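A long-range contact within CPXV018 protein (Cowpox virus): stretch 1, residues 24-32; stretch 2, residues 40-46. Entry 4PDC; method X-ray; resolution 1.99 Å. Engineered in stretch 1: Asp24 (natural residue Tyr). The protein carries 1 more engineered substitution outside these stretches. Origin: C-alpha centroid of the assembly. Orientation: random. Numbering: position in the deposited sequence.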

# COMPACT_ATOMS: atom_id res chain seq x y z
N ASP E 24 7.34 -12.22 -15.48
CA ASP E 24 6.85 -12.74 -16.75
C ASP E 24 5.51 -12.11 -17.10
O ASP E 24 4.59 -12.09 -16.29
CB ASP E 24 6.70 -14.26 -16.70
CG ASP E 24 8.00 -14.98 -16.37
OD1 ASP E 24 9.08 -14.42 -16.64
OD2 ASP E 24 7.95 -16.11 -15.85
N LEU E 25 5.41 -11.58 -18.32
CA LEU E 25 4.14 -11.14 -18.88
C LEU E 25 3.67 -12.15 -19.91
O LEU E 25 4.32 -12.35 -20.94
CB LEU E 25 4.27 -9.75 -19.51
CG LEU E 25 3.01 -9.18 -20.15
CD1 LEU E 25 1.91 -8.99 -19.11
CD2 LEU E 25 3.31 -7.86 -20.84
N ASP E 26 2.54 -12.80 -19.64
CA ASP E 26 2.01 -13.84 -20.52
C ASP E 26 3.06 -14.91 -20.82
O ASP E 26 3.32 -15.24 -21.98
CB ASP E 26 1.50 -13.21 -21.82
CG ASP E 26 0.32 -12.27 -21.58
OD1 ASP E 26 -0.43 -12.52 -20.62
OD2 ASP E 26 0.16 -11.30 -22.34
N ASP E 27 3.65 -15.46 -19.76
CA ASP E 27 4.65 -16.53 -19.87
C ASP E 27 5.84 -16.12 -20.74
O ASP E 27 6.45 -16.95 -21.41
CB ASP E 27 4.00 -17.80 -20.43
CG ASP E 27 2.96 -18.38 -19.50
OD1 ASP E 27 3.17 -18.35 -18.27
OD2 ASP E 27 1.92 -18.87 -20.00
N SER E 28 6.15 -14.83 -20.71
CA SER E 28 7.34 -14.30 -21.36
C SER E 28 8.07 -13.36 -20.40
O SER E 28 7.47 -12.42 -19.89
CB SER E 28 6.98 -13.57 -22.66
OG SER E 28 8.06 -12.78 -23.12
N GLN E 29 9.34 -13.63 -20.15
CA GLN E 29 10.10 -12.84 -19.19
C GLN E 29 10.35 -11.43 -19.72
O GLN E 29 10.80 -11.27 -20.86
CB GLN E 29 11.43 -13.52 -18.86
CG GLN E 29 12.16 -12.89 -17.69
CD GLN E 29 13.56 -13.46 -17.51
OE1 GLN E 29 14.48 -13.10 -18.25
NE2 GLN E 29 13.72 -14.34 -16.54
N ILE E 30 10.07 -10.43 -18.90
CA ILE E 30 10.22 -9.03 -19.29
C ILE E 30 11.20 -8.28 -18.39
O ILE E 30 11.81 -7.30 -18.80
CB ILE E 30 8.87 -8.29 -19.30
CG1 ILE E 30 8.23 -8.29 -17.91
CG2 ILE E 30 7.92 -8.92 -20.32
CD1 ILE E 30 7.08 -7.29 -17.75
N ILE E 31 11.34 -8.75 -17.15
CA ILE E 31 12.25 -8.14 -16.18
C ILE E 31 12.96 -9.24 -15.40
O ILE E 31 12.39 -10.31 -15.17
CB ILE E 31 11.50 -7.21 -15.20
CG1 ILE E 31 10.78 -6.08 -15.94
CG2 ILE E 31 12.45 -6.62 -14.17
CD1 ILE E 31 9.75 -5.37 -15.09
N THR E 32 14.19 -8.98 -14.99
CA THR E 32 14.91 -9.89 -14.10
C THR E 32 15.73 -9.10 -13.10
O THR E 32 16.13 -7.96 -13.35
CB THR E 32 15.81 -10.87 -14.89
OG1 THR E 32 16.29 -11.90 -14.01
CG2 THR E 32 16.99 -10.15 -15.53
N PRO E 40 15.73 -4.80 -17.82
CA PRO E 40 14.72 -5.26 -18.78
C PRO E 40 15.25 -6.43 -19.60
O PRO E 40 16.45 -6.51 -19.84
CB PRO E 40 14.48 -4.03 -19.65
CG PRO E 40 15.76 -3.27 -19.60
CD PRO E 40 16.32 -3.51 -18.23
N THR E 41 14.36 -7.34 -20.00
CA THR E 41 14.74 -8.49 -20.82
C THR E 41 13.84 -8.58 -22.04
O THR E 41 13.73 -9.63 -22.68
CB THR E 41 14.65 -9.82 -20.02
OG1 THR E 41 13.30 -10.05 -19.61
CG2 THR E 41 15.55 -9.76 -18.79
N ILE E 42 13.20 -7.47 -22.37
CA ILE E 42 12.34 -7.37 -23.53
C ILE E 42 12.47 -5.93 -24.04
O ILE E 42 12.60 -5.01 -23.24
CB ILE E 42 10.87 -7.72 -23.19
CG1 ILE E 42 10.05 -7.96 -24.46
CG2 ILE E 42 10.24 -6.64 -22.33
CD1 ILE E 42 10.43 -9.21 -25.21
N PRO E 43 12.47 -5.73 -25.37
CA PRO E 43 12.69 -4.37 -25.89
C PRO E 43 11.75 -3.29 -25.34
O PRO E 43 12.21 -2.18 -25.09
CB PRO E 43 12.48 -4.54 -27.40
CG PRO E 43 12.91 -5.94 -27.66
CD PRO E 43 12.50 -6.73 -26.46
N PHE E 44 10.47 -3.60 -25.14
CA PHE E 44 9.52 -2.56 -24.76
C PHE E 44 9.72 -2.09 -23.32
O PHE E 44 9.10 -1.12 -22.90
CB PHE E 44 8.07 -3.04 -24.99
CG PHE E 44 7.54 -3.99 -23.95
CD1 PHE E 44 7.07 -3.53 -22.73
CD2 PHE E 44 7.47 -5.35 -24.22
CE1 PHE E 44 6.57 -4.41 -21.79
CE2 PHE E 44 6.96 -6.23 -23.28
CZ PHE E 44 6.51 -5.76 -22.06
N MET E 45 10.60 -2.76 -22.57
CA MET E 45 10.90 -2.36 -21.20
C MET E 45 12.16 -1.49 -21.11
O MET E 45 12.45 -0.92 -20.06
CB MET E 45 11.07 -3.59 -20.31
CG MET E 45 9.76 -4.28 -19.95
SD MET E 45 8.54 -3.19 -19.19
CE MET E 45 9.46 -2.52 -17.82
N ILE E 46 12.90 -1.38 -22.20
CA ILE E 46 14.10 -0.56 -22.21
C ILE E 46 13.74 0.91 -22.03
O ILE E 46 12.86 1.44 -22.72
CB ILE E 46 14.90 -0.75 -23.51
CG1 ILE E 46 15.55 -2.14 -23.49
CG2 ILE E 46 15.97 0.33 -23.67
CD1 ILE E 46 16.25 -2.54 -24.78

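The two stretches are joined by a short backbone pairing centred on Ile30 and Thr41. The strongest polar link runs from the amide of Thr41 to the carbonyl of Ile30, with N and O 2.8 Å apart and an N-H...O angle of 163°, close to linear. The same carbonyl oxygen receives a CA-H...O contact from Pro40, whose CA lies 3.6 Å from Ile30 O. Proline has no amide hydrogen to offer, but it suits its place in the antiparallel bridge with Ile31, a non-hydrogen-bonded pair with a CA-CA distance of 4.6 Å; the side chains of both residues lie on the same face of the sheet.

Thr41 points toward stretch 1 and, in the p rotamer, sets its hydroxyl against the opposing backbone. Thr41 OG1 donates a weak hydrogen bond to Gln29 O at 3.0 Å, so side chain and backbone of one residue engage successive carbonyls. Its methyl group serves a different purpose: Thr41 CG2 packs against Thr32 CG2 at 3.6 Å. The two chemically distinct branches of threonine are thus both used, and no residue in stretch 2 is covered more extensively by stretch 1.

Apolar packing extends from this pairing. Although Ile30 points away overall, its CB remains 3.7 Å from Ile42 CG2, and its CG2 reaches Phe44 CZ at 3.9 Å. Leu25, in the first strand segment, brings CD2 to 4.0 Å from the same Phe44 CZ; both aliphatic groups approach the ring obliquely. Phe44 CA-to-CB points sideways, but the long side chain carries the ring tip to these buried residues. Met45 points toward stretch 1, and its flexible chain, m at all three torsions, spans two neighbours: CG lies 4.2 Å from Ile30 CB, while CE reaches Ile31 CD1 at 4.0 Å. Altogether the contact buries 410 Å², summed over both sides.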